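Local atomic coordinates of cytochrome c, putative (Shewanella oneidensis, PDB entry 1SP3), a protein that binds eight covalently attached c-type hemes and probably acts as a respiratory oxidoreductase, described as an octaheme tetrathionate reductase. Residues Q429-P432 / M433-K436; S219-K222 / L223-T227; T229-C232 / Q233-H236. All coordinates share one frame; numbering follows the deposited sequence.

Contact 1 of 3, residues Q429-P432 / M433-K436; sequences QGDP and MKNK. With HEC (heme c), chain J.
D431 meets M433 and K434 through two hydrogen bonds that fold the chain back on itself. Its carboxylate OD1 accepts from M433 N at 3.0 Å, the donor standing above the carboxylate plane, while D431 O accepts from K434 N at 3.0 Å in a more bent bond (133° at the hydrogen). With CG anti to its own nitrogen (chi1 -177°), the carboxylate lies beside the carbonyl carbon and so near the next peptides. OD1 also accepts from ND1 of H415, an axial ligand of the heme in chain J, and OD2 from the amide of N416, whose OD1 takes a bond from K434 NZ. With an alanine here, H415 ND1 would probably be left without this acceptor, and its ring freer to turn about the iron.

Other contacts are mostly apolar. D431 CB packs on the aliphatic part of K434 at CG, 3.7 Å away. P432 and M433 lie over one heme face: P432 CG stands 3.7 Å from C3D, and a bend at chi3 (-90°) carries M433 CE to 3.5 Å above the meso carbon CHB.

An Asx turn nested in a type I beta turn with proline at its second position thus forms part of a heme pocket wall and a second-shell support for an axial histidine.

Contact 2 of 3, residues S219-K222 / L223-T227; sequences SNKK and LNTHT. With HEC (heme c), chain J.
The short helix 221-226 is N-capped at one end and carries an axial heme ligand at the other, with K222 and H226 meeting one turn apart: this is one half of a bis-histidine site. H226 NE2 binds the iron of the chain J heme at 2.0 Å, and H415 supplies the ligand on the opposite face.

The imidazole is fixed from behind. H226 ND1 donates to K222 O at 2.7 Å, almost straight (159°) and with the oxygen only 8° out of the ring plane, so the bond sets the rotation of the ring about the iron. The same carbonyl also receives a weak bond from H226 N, so that one oxygen takes up both N-H groups of the ligand. So short a bond to a carbonyl would probably polarise the imidazole a little, making it a somewhat more electron-rich ligand.

K222 grips the heme by its side chain as well. Bends at chi2 (67°) and chi3 fold the chain along the porphyrin, placing CD 3.6 Å from H226 CE1.

At the amino end, N220 OD1 accepts from K222 N at 2.7 Å, the capping bond, while N220 O accepts from L223 N. L223 crosses N220 at about a right angle, and its CD2 touches the heme vinyl-derived carbon CBB at 3.5 Å. On another side of the helix, N224 OD1 accepts from ND1 of H218, a ligand of the chain I heme, giving that histidine a comparable second-shell partner. At the tip of its side chain K222 NZ donates a hydrogen bond to propionate oxygen O2A of the chain J heme at 2.6 Å.

Contact 3 of 3, residues T229-C232 / Q233-H236; sequences TVAC and QTCH. With HEC (heme c), chain I.
C232 and H236, at the two ends of a CXXCH heme-attachment motif, meet through the backbone while both hold the same chain I heme. C232 SG is bonded to the vinyl-derived carbon CAB at 1.9 Å, and C235 SG to CAC at 2.0 Å. Between these thioether links H236 rises to the iron, which NE2 binds at 2.0 Å; H218 takes the other axial position.

V230 closes the next layer. Its CG1, anti to the backbone nitrogen (chi1 -178°), rests 3.7 Å from the heme methyl CMC. V230 CG1 also lies 4.1 Å from C235 SG and 3.7 Å from T234 CB, the V230 and T234 side chains crossing at about a right angle. One branch of V230 therefore fills the corner between the heme rim, the thioether sulfur and the helix.

Backbone bonds set the positions of these groups. A231 O accepts from T234 N at 2.9 Å, and C232 O accepts from H236 N at 3.2 Å. The second bond spans the motif from its first cysteine to its histidine. Farther out, T234 OG1 bonds to I326 O of strand 325-339, and Q233 NE2 to N399 and D205, tying the short helix to the surrounding protein. Backbone hydrogen bonds of T229 and A231 with I326 join the loop before the helix to the same strand.

The chemistry follows from the coordination: with histidine nitrogen on both faces, this iron offers no vacant axial site, which is consistent with a role in relaying electrons and not in binding substrate.

How the contacts relate
Contacts 2 and 3 adjoin in sequence, their centres 11 Å apart, and serve two different hemes, those of chains J and I. Contacts 1 and 2 approach the chain J heme from opposite faces; their centres are 18 Å apart and their nearest atoms about 7 Å, so they are joined through the porphyrin and not by direct touch. Each backs one axial histidine: contact 2 holds H226 itself, whereas contact 1 supports H415. Contact 2 also reaches toward contact 3, since N224 holds H218, the partner of H236 on iron. Contact 1 lies farther from contact 3, 19 Å between centres.

Contact 1 of 3, residues Q429-P432 / M433-K436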
loop_
_atom_site.group_PDB
_atom_site.type_symbol
_atom_site.label_atom_id
_atom_site.label_comp_id
_atom_site.label_asym_id
_atom_site.label_seq_id
_atom_site.Cartn_x
_atom_site.Cartn_y
_atom_site.Cartn_z
ATOM N N GLN A 429 5.024 -25.765 -19.616
ATOM C CA GLN A 429 5.965 -26.856 -19.807
ATOM C C GLN A 429 7.306 -26.427 -20.437
ATOM O O GLN A 429 7.553 -26.728 -21.632
ATOM C CB GLN A 429 5.248 -27.937 -20.606
ATOM C CG GLN A 429 4.123 -28.391 -19.717
ATOM C CD GLN A 429 3.256 -29.494 -20.253
ATOM O OE1 GLN A 429 2.333 -29.894 -19.531
ATOM N NE2 GLN A 429 3.509 -30.014 -21.451
ATOM N N GLY A 430 8.222 -25.879 -19.615
ATOM C CA GLY A 430 9.412 -25.232 -20.100
ATOM C C GLY A 430 9.192 -23.933 -20.870
ATOM O O GLY A 430 8.036 -23.511 -21.139
ATOM N N ASP A 431 10.300 -23.280 -21.170
ATOM C CA ASP A 431 10.375 -22.067 -21.926
ATOM C C ASP A 431 9.565 -22.238 -23.228
ATOM O O ASP A 431 9.898 -23.142 -24.009
ATOM C CB ASP A 431 11.825 -21.844 -22.309
ATOM C CG ASP A 431 12.029 -20.518 -23.069
ATOM O OD1 ASP A 431 11.053 -19.958 -23.604
ATOM O OD2 ASP A 431 13.130 -19.987 -23.121
ATOM N N PRO A 432 8.482 -21.454 -23.418
ATOM C CA PRO A 432 7.601 -21.570 -24.594
ATOM C C PRO A 432 8.302 -21.405 -25.933
ATOM O O PRO A 432 7.732 -21.862 -26.922
ATOM C CB PRO A 432 6.613 -20.406 -24.443
ATOM C CG PRO A 432 6.764 -19.852 -23.115
ATOM C CD PRO A 432 7.963 -20.456 -22.461
ATOM N N MET A 433 9.463 -20.760 -25.959
ATOM C CA MET A 433 10.250 -20.638 -27.169
ATOM C C MET A 433 11.032 -21.919 -27.521
ATOM O O MET A 433 11.265 -22.181 -28.697
ATOM C CB MET A 433 11.222 -19.497 -26.982
ATOM C CG MET A 433 11.892 -19.068 -28.245
ATOM S SD MET A 433 13.355 -18.055 -27.841
ATOM C CE MET A 433 12.662 -16.651 -27.819
ATOM N N LYS A 434 11.458 -22.694 -26.521
ATOM C CA LYS A 434 12.188 -23.966 -26.734
ATOM C C LYS A 434 11.166 -25.046 -27.057
ATOM O O LYS A 434 11.501 -26.102 -27.632
ATOM C CB LYS A 434 13.003 -24.416 -25.500
ATOM C CG LYS A 434 13.998 -23.387 -24.939
ATOM C CD LYS A 434 15.426 -23.865 -24.983
ATOM C CE LYS A 434 16.448 -22.724 -24.922
ATOM N NZ LYS A 434 16.288 -21.719 -26.012
ATOM N N ASN A 435 9.906 -24.749 -26.750
ATOM C CA ASN A 435 8.947 -25.794 -26.494
ATOM C C ASN A 435 7.535 -25.476 -26.877
ATOM O O ASN A 435 6.734 -25.103 -26.019
ATOM C CB ASN A 435 8.963 -26.062 -25.017
ATOM C CG ASN A 435 8.739 -27.473 -24.719
ATOM O OD1 ASN A 435 9.698 -28.185 -24.367
ATOM N ND2 ASN A 435 7.471 -27.936 -24.861
ATOM N N LYS A 436 7.234 -25.650 -28.159
ATOM C CA LYS A 436 5.947 -25.253 -28.743
ATOM C C LYS A 436 4.957 -26.405 -28.700
ATOM O O LYS A 436 4.334 -26.734 -29.717
ATOM C CB LYS A 436 6.117 -24.761 -30.210
ATOM C CG LYS A 436 7.512 -25.008 -30.910
ATOM C CD LYS A 436 7.758 -26.506 -31.348
ATOM C CE LYS A 436 9.245 -26.804 -31.756
ATOM N NZ LYS A 436 10.309 -26.809 -30.662
HETATM FE FE HEC J . 8.273 -14.394 -25.331
HETATM C CHA HEC J . 6.011 -16.910 -25.820
HETATM C CHB HEC J . 9.583 -15.016 -28.382
HETATM C CHC HEC J . 10.129 -11.497 -25.218
HETATM C CHD HEC J . 7.622 -14.141 -22.073
HETATM N NA HEC J . 7.827 -15.710 -26.842
HETATM C C1A HEC J . 6.911 -16.715 -26.818
HETATM C C2A HEC J . 7.089 -17.549 -28.019
HETATM C C3A HEC J . 8.083 -17.017 -28.736
HETATM C C4A HEC J . 8.551 -15.849 -27.998
HETATM C CMA HEC J . 8.702 -17.531 -30.075
HETATM C CAA HEC J . 6.235 -18.806 -28.311
HETATM C CBA HEC J . 4.868 -18.323 -28.802
HETATM C CGA HEC J . 4.945 -17.656 -30.180
HETATM O O1A HEC J . 5.130 -18.385 -31.239
HETATM O O2A HEC J . 4.764 -16.382 -30.204
HETATM N NB HEC J . 9.614 -13.407 -26.574
HETATM C C1B HEC J . 9.957 -13.849 -27.812
HETATM C C2B HEC J . 10.799 -12.880 -28.410
HETATM C C3B HEC J . 10.924 -11.876 -27.532
HETATM C C4B HEC J . 10.193 -12.219 -26.375
HETATM C CMB HEC J . 11.457 -12.998 -29.854
HETATM C CAB HEC J . 11.680 -10.550 -27.776
HETATM C CBB HEC J . 11.180 -9.636 -28.669
HETATM N NC HEC J . 8.841 -13.083 -23.948
HETATM C C1C HEC J . 9.642 -11.974 -24.040
HETATM C C2C HEC J . 9.811 -11.383 -22.746
HETATM C C3C HEC J . 9.144 -12.147 -21.886
HETATM C C4C HEC J . 8.508 -13.228 -22.618
HETATM C CMC HEC J . 10.668 -10.121 -22.461
HETATM C CAC HEC J . 8.908 -12.043 -20.329
HETATM C CBC HEC J . 8.364 -11.063 -19.541
HETATM N ND HEC J . 7.028 -15.449 -24.091
HETATM C C1D HEC J . 6.813 -15.026 -22.797
HETATM C C2D HEC J . 5.647 -15.714 -22.352
HETATM C C3D HEC J . 5.176 -16.538 -23.504
HETATM C C4D HEC J . 6.085 -16.315 -24.557
HETATM C CMD HEC J . 4.961 -15.611 -20.980
HETATM C CAD HEC J . 3.958 -17.456 -23.560
HETATM C CBD HEC J . 2.823 -16.677 -24.283
HETATM C CGD HEC J . 1.645 -17.598 -24.333
HETATM O O1D HEC J . 1.279 -18.273 -23.350
HETATM O O2D HEC J . 1.058 -17.710 -25.391
#

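Contact 2 of 3, residues S219-K222 / L223-T227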
loop_
_atom_site.group_PDB
_atom_site.type_symbol
_atom_site.label_atom_id
_atom_site.label_comp_id
_atom_site.label_asym_id
_atom_site.label_seq_id
_atom_site.Cartn_x
_atom_site.Cartn_y
_atom_site.Cartn_z
ATOM N N SER A 219 6.737 -1.602 -32.956
ATOM C CA SER A 219 6.892 -1.908 -34.373
ATOM C C SER A 219 7.179 -3.414 -34.464
ATOM O O SER A 219 6.770 -4.085 -35.393
ATOM C CB SER A 219 8.075 -1.117 -34.971
ATOM O OG SER A 219 9.157 -1.049 -34.045
ATOM N N ASN A 220 7.876 -3.957 -33.469
ATOM C CA ASN A 220 8.149 -5.347 -33.479
ATOM C C ASN A 220 6.869 -6.152 -33.143
ATOM O O ASN A 220 6.416 -6.166 -31.994
ATOM C CB ASN A 220 9.299 -5.707 -32.555
ATOM C CG ASN A 220 9.470 -7.236 -32.442
ATOM O OD1 ASN A 220 8.652 -8.013 -32.973
ATOM N ND2 ASN A 220 10.557 -7.666 -31.808
ATOM N N LYS A 221 6.324 -6.861 -34.136
ATOM C CA LYS A 221 5.018 -7.429 -33.965
ATOM C C LYS A 221 5.035 -8.545 -32.911
ATOM O O LYS A 221 4.000 -8.907 -32.323
ATOM C CB LYS A 221 4.497 -7.891 -35.319
ATOM C CG LYS A 221 3.372 -8.932 -35.296
ATOM C CD LYS A 221 3.567 -10.001 -36.360
ATOM C CE LYS A 221 2.207 -10.610 -36.822
ATOM N NZ LYS A 221 1.572 -11.501 -35.812
ATOM N N LYS A 222 6.210 -9.126 -32.689
ATOM C CA LYS A 222 6.266 -10.274 -31.806
ATOM C C LYS A 222 6.057 -9.728 -30.393
ATOM O O LYS A 222 5.444 -10.385 -29.555
ATOM C CB LYS A 222 7.599 -10.987 -31.968
ATOM C CG LYS A 222 7.933 -11.938 -30.829
ATOM C CD LYS A 222 6.941 -13.121 -30.851
ATOM C CE LYS A 222 6.866 -13.822 -32.173
ATOM N NZ LYS A 222 5.949 -14.976 -32.016
ATOM N N LEU A 223 6.474 -8.505 -30.161
ATOM C CA LEU A 223 6.238 -7.937 -28.842
ATOM C C LEU A 223 4.781 -7.645 -28.627
ATOM O O LEU A 223 4.265 -7.931 -27.524
ATOM C CB LEU A 223 7.029 -6.695 -28.539
ATOM C CG LEU A 223 8.512 -6.906 -28.387
ATOM C CD1 LEU A 223 9.109 -5.506 -28.467
ATOM C CD2 LEU A 223 8.938 -7.576 -27.023
ATOM N N ASN A 224 4.117 -7.078 -29.648
ATOM C CA ASN A 224 2.668 -6.978 -29.623
ATOM C C ASN A 224 1.987 -8.313 -29.425
ATOM O O ASN A 224 1.013 -8.379 -28.666
ATOM C CB ASN A 224 2.114 -6.310 -30.920
ATOM C CG ASN A 224 2.752 -4.975 -31.170
ATOM O OD1 ASN A 224 3.177 -4.344 -30.210
ATOM N ND2 ASN A 224 2.842 -4.517 -32.468
ATOM N N THR A 225 2.438 -9.402 -30.059
ATOM C CA THR A 225 1.662 -10.575 -29.718
ATOM C C THR A 225 1.696 -10.970 -28.157
ATOM O O THR A 225 0.745 -11.563 -27.641
ATOM C CB THR A 225 1.733 -11.787 -30.717
ATOM O OG1 THR A 225 1.954 -13.053 -30.016
ATOM C CG2 THR A 225 2.701 -11.710 -31.816
ATOM N N HIS A 226 2.769 -10.614 -27.444
ATOM C CA HIS A 226 2.911 -10.923 -26.037
ATOM C C HIS A 226 1.915 -10.217 -25.165
ATOM O O HIS A 226 1.620 -10.678 -24.040
ATOM C CB HIS A 226 4.313 -10.561 -25.551
ATOM C CG HIS A 226 5.364 -11.589 -25.937
ATOM N ND1 HIS A 226 5.802 -11.769 -27.236
ATOM C CD2 HIS A 226 6.077 -12.466 -25.182
ATOM C CE1 HIS A 226 6.764 -12.685 -27.264
ATOM N NE2 HIS A 226 6.950 -13.124 -26.025
ATOM N N THR A 227 1.373 -9.101 -25.633
ATOM C CA THR A 227 0.567 -8.348 -24.705
ATOM C C THR A 227 -0.740 -9.013 -24.387
ATOM O O THR A 227 -1.362 -8.571 -23.453
ATOM C CB THR A 227 0.254 -6.864 -25.177
ATOM O OG1 THR A 227 -0.574 -6.952 -26.320
ATOM C CG2 THR A 227 1.446 -6.216 -25.745
HETATM FE FE HEC J . 8.273 -14.394 -25.331
HETATM C CHA HEC J . 6.011 -16.910 -25.820
HETATM C CHB HEC J . 9.583 -15.016 -28.382
HETATM C CHC HEC J . 10.129 -11.497 -25.218
HETATM C CHD HEC J . 7.622 -14.141 -22.073
HETATM N NA HEC J . 7.827 -15.710 -26.842
HETATM C C1A HEC J . 6.911 -16.715 -26.818
HETATM C C2A HEC J . 7.089 -17.549 -28.019
HETATM C C3A HEC J . 8.083 -17.017 -28.736
HETATM C C4A HEC J . 8.551 -15.849 -27.998
HETATM C CMA HEC J . 8.702 -17.531 -30.075
HETATM C CAA HEC J . 6.235 -18.806 -28.311
HETATM C CBA HEC J . 4.868 -18.323 -28.802
HETATM C CGA HEC J . 4.945 -17.656 -30.180
HETATM O O1A HEC J . 5.130 -18.385 -31.239
HETATM O O2A HEC J . 4.764 -16.382 -30.204
HETATM N NB HEC J . 9.614 -13.407 -26.574
HETATM C C1B HEC J . 9.957 -13.849 -27.812
HETATM C C2B HEC J . 10.799 -12.880 -28.410
HETATM C C3B HEC J . 10.924 -11.876 -27.532
HETATM C C4B HEC J . 10.193 -12.219 -26.375
HETATM C CMB HEC J . 11.457 -12.998 -29.854
HETATM C CAB HEC J . 11.680 -10.550 -27.776
HETATM C CBB HEC J . 11.180 -9.636 -28.669
HETATM N NC HEC J . 8.841 -13.083 -23.948
HETATM C C1C HEC J . 9.642 -11.974 -24.040
HETATM C C2C HEC J . 9.811 -11.383 -22.746
HETATM C C3C HEC J . 9.144 -12.147 -21.886
HETATM C C4C HEC J . 8.508 -13.228 -22.618
HETATM C CMC HEC J . 10.668 -10.121 -22.461
HETATM C CAC HEC J . 8.908 -12.043 -20.329
HETATM C CBC HEC J . 8.364 -11.063 -19.541
HETATM N ND HEC J . 7.028 -15.449 -24.091
HETATM C C1D HEC J . 6.813 -15.026 -22.797
HETATM C C2D HEC J . 5.647 -15.714 -22.352
HETATM C C3D HEC J . 5.176 -16.538 -23.504
HETATM C C4D HEC J . 6.085 -16.315 -24.557
HETATM C CMD HEC J . 4.961 -15.611 -20.980
HETATM C CAD HEC J . 3.958 -17.456 -23.560
HETATM C CBD HEC J . 2.823 -16.677 -24.283
HETATM C CGD HEC J . 1.645 -17.598 -24.333
HETATM O O1D HEC J . 1.279 -18.273 -23.350
HETATM O O2D HEC J . 1.058 -17.710 -25.391
#

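Contact 3 of 3, residues T229-C232 / Q233-H236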
loop_
_atom_site.group_PDB
_atom_site.type_symbol
_atom_site.label_atom_id
_atom_site.label_comp_id
_atom_site.label_asym_id
_atom_site.label_seq_id
_atom_site.Cartn_x
_atom_site.Cartn_y
_atom_site.Cartn_z
ATOM N N THR A 229 -0.855 -11.736 -23.069
ATOM C CA THR A 229 -0.522 -12.677 -21.994
ATOM C C THR A 229 0.308 -12.012 -20.875
ATOM O O THR A 229 0.326 -12.400 -19.693
ATOM C CB THR A 229 0.281 -13.860 -22.657
ATOM O OG1 THR A 229 -0.634 -14.681 -23.382
ATOM C CG2 THR A 229 0.879 -14.848 -21.626
ATOM N N VAL A 230 1.095 -11.095 -21.294
ATOM C CA VAL A 230 2.077 -10.430 -20.439
ATOM C C VAL A 230 1.615 -8.956 -20.291
ATOM O O VAL A 230 1.477 -8.206 -21.312
ATOM C CB VAL A 230 3.483 -10.516 -20.994
ATOM C CG1 VAL A 230 4.392 -9.875 -20.041
ATOM C CG2 VAL A 230 3.911 -11.977 -21.222
ATOM N N ALA A 231 1.415 -8.556 -19.039
ATOM C CA ALA A 231 0.984 -7.177 -18.715
ATOM C C ALA A 231 2.035 -6.215 -19.103
ATOM O O ALA A 231 3.224 -6.524 -18.951
ATOM C CB ALA A 231 0.754 -7.027 -17.202
ATOM N N CYS A 232 1.645 -5.019 -19.548
ATOM C CA CYS A 232 2.659 -4.019 -19.895
ATOM C C CYS A 232 3.653 -3.847 -18.774
ATOM O O CYS A 232 4.863 -3.725 -18.985
ATOM C CB CYS A 232 2.025 -2.619 -20.209
ATOM S SG CYS A 232 0.530 -2.635 -21.198
ATOM N N GLN A 233 3.116 -3.754 -17.558
ATOM C CA GLN A 233 3.912 -3.508 -16.344
ATOM C C GLN A 233 5.024 -4.530 -16.204
ATOM O O GLN A 233 6.101 -4.222 -15.756
ATOM C CB GLN A 233 2.976 -3.623 -15.119
ATOM C CG GLN A 233 2.015 -2.399 -14.936
ATOM C CD GLN A 233 0.702 -2.618 -15.561
ATOM O OE1 GLN A 233 0.592 -3.354 -16.577
ATOM N NE2 GLN A 233 -0.352 -2.052 -14.942
ATOM N N THR A 234 4.805 -5.781 -16.592
ATOM C CA THR A 234 5.884 -6.782 -16.483
ATOM C C THR A 234 7.172 -6.438 -17.224
ATOM O O THR A 234 8.283 -6.458 -16.663
ATOM C CB THR A 234 5.283 -8.166 -16.886
ATOM O OG1 THR A 234 4.315 -8.523 -15.900
ATOM C CG2 THR A 234 6.362 -9.351 -16.868
ATOM N N CYS A 235 7.069 -6.126 -18.518
ATOM C CA CYS A 235 8.277 -5.763 -19.269
ATOM C C CYS A 235 8.860 -4.373 -18.932
ATOM O O CYS A 235 10.063 -4.144 -18.999
ATOM C CB CYS A 235 7.984 -5.893 -20.758
ATOM S SG CYS A 235 7.669 -7.671 -21.162
ATOM N N HIS A 236 7.999 -3.449 -18.552
ATOM C CA HIS A 236 8.331 -2.039 -18.472
ATOM C C HIS A 236 8.626 -1.548 -17.085
ATOM O O HIS A 236 9.029 -0.391 -16.904
ATOM C CB HIS A 236 7.188 -1.267 -19.080
ATOM C CG HIS A 236 7.180 -1.382 -20.574
ATOM N ND1 HIS A 236 8.214 -0.877 -21.337
ATOM C CD2 HIS A 236 6.335 -1.984 -21.434
ATOM C CE1 HIS A 236 7.992 -1.147 -22.602
ATOM N NE2 HIS A 236 6.834 -1.766 -22.696
HETATM FE FE HEC I . 6.519 -2.315 -24.587
HETATM C CHA HEC I . 8.780 -0.493 -26.040
HETATM C CHB HEC I . 4.425 0.347 -24.228
HETATM C CHC HEC I . 3.851 -4.421 -23.587
HETATM C CHD HEC I . 8.592 -4.976 -24.347
HETATM N NA HEC I . 6.537 -0.349 -25.110
HETATM C C1A HEC I . 7.598 0.160 -25.793
HETATM C C2A HEC I . 7.293 1.556 -26.002
HETATM C C3A HEC I . 6.076 1.826 -25.532
HETATM C C4A HEC I . 5.592 0.616 -24.896
HETATM C CMA HEC I . 5.363 3.208 -25.627
HETATM C CAA HEC I . 8.213 2.521 -26.792
HETATM C CBA HEC I . 7.912 2.238 -28.269
HETATM C CGA HEC I . 8.875 3.015 -29.148
HETATM O O1A HEC I . 8.723 4.223 -29.272
HETATM O O2A HEC I . 9.843 2.427 -29.666
HETATM N NB HEC I . 4.554 -2.107 -24.043
HETATM C C1B HEC I . 3.946 -0.880 -23.878
HETATM C C2B HEC I . 2.621 -1.098 -23.449
HETATM C C3B HEC I . 2.437 -2.391 -23.335
HETATM C C4B HEC I . 3.638 -3.056 -23.695
HETATM C CMB HEC I . 1.591 0.037 -23.281
HETATM C CAB HEC I . 1.119 -3.106 -22.969
HETATM C CBB HEC I . 0.146 -2.799 -23.864
HETATM N NC HEC I . 6.253 -4.329 -24.053
HETATM C C1C HEC I . 5.105 -4.938 -23.603
HETATM C C2C HEC I . 5.435 -6.262 -23.242
HETATM C C3C HEC I . 6.780 -6.422 -23.437
HETATM C C4C HEC I . 7.300 -5.185 -23.969
HETATM C CMC HEC I . 4.389 -7.235 -22.659
HETATM C CAC HEC I . 7.662 -7.687 -23.141
HETATM C CBC HEC I . 7.326 -8.992 -23.444
HETATM N ND HEC I . 8.375 -2.722 -25.058
HETATM C C1D HEC I . 9.101 -3.865 -24.897
HETATM C C2D HEC I . 10.430 -3.709 -25.453
HETATM C C3D HEC I . 10.482 -2.302 -25.860
HETATM C C4D HEC I . 9.171 -1.772 -25.662
HETATM C CMD HEC I . 11.590 -4.785 -25.430
HETATM C CAD HEC I . 11.698 -1.535 -26.543
HETATM C CBD HEC I . 11.585 -1.893 -28.040
HETATM C CGD HEC I . 10.867 -0.713 -28.671
HETATM O O1D HEC I . 11.361 0.478 -28.466
HETATM O O2D HEC I . 9.800 -0.943 -29.378
#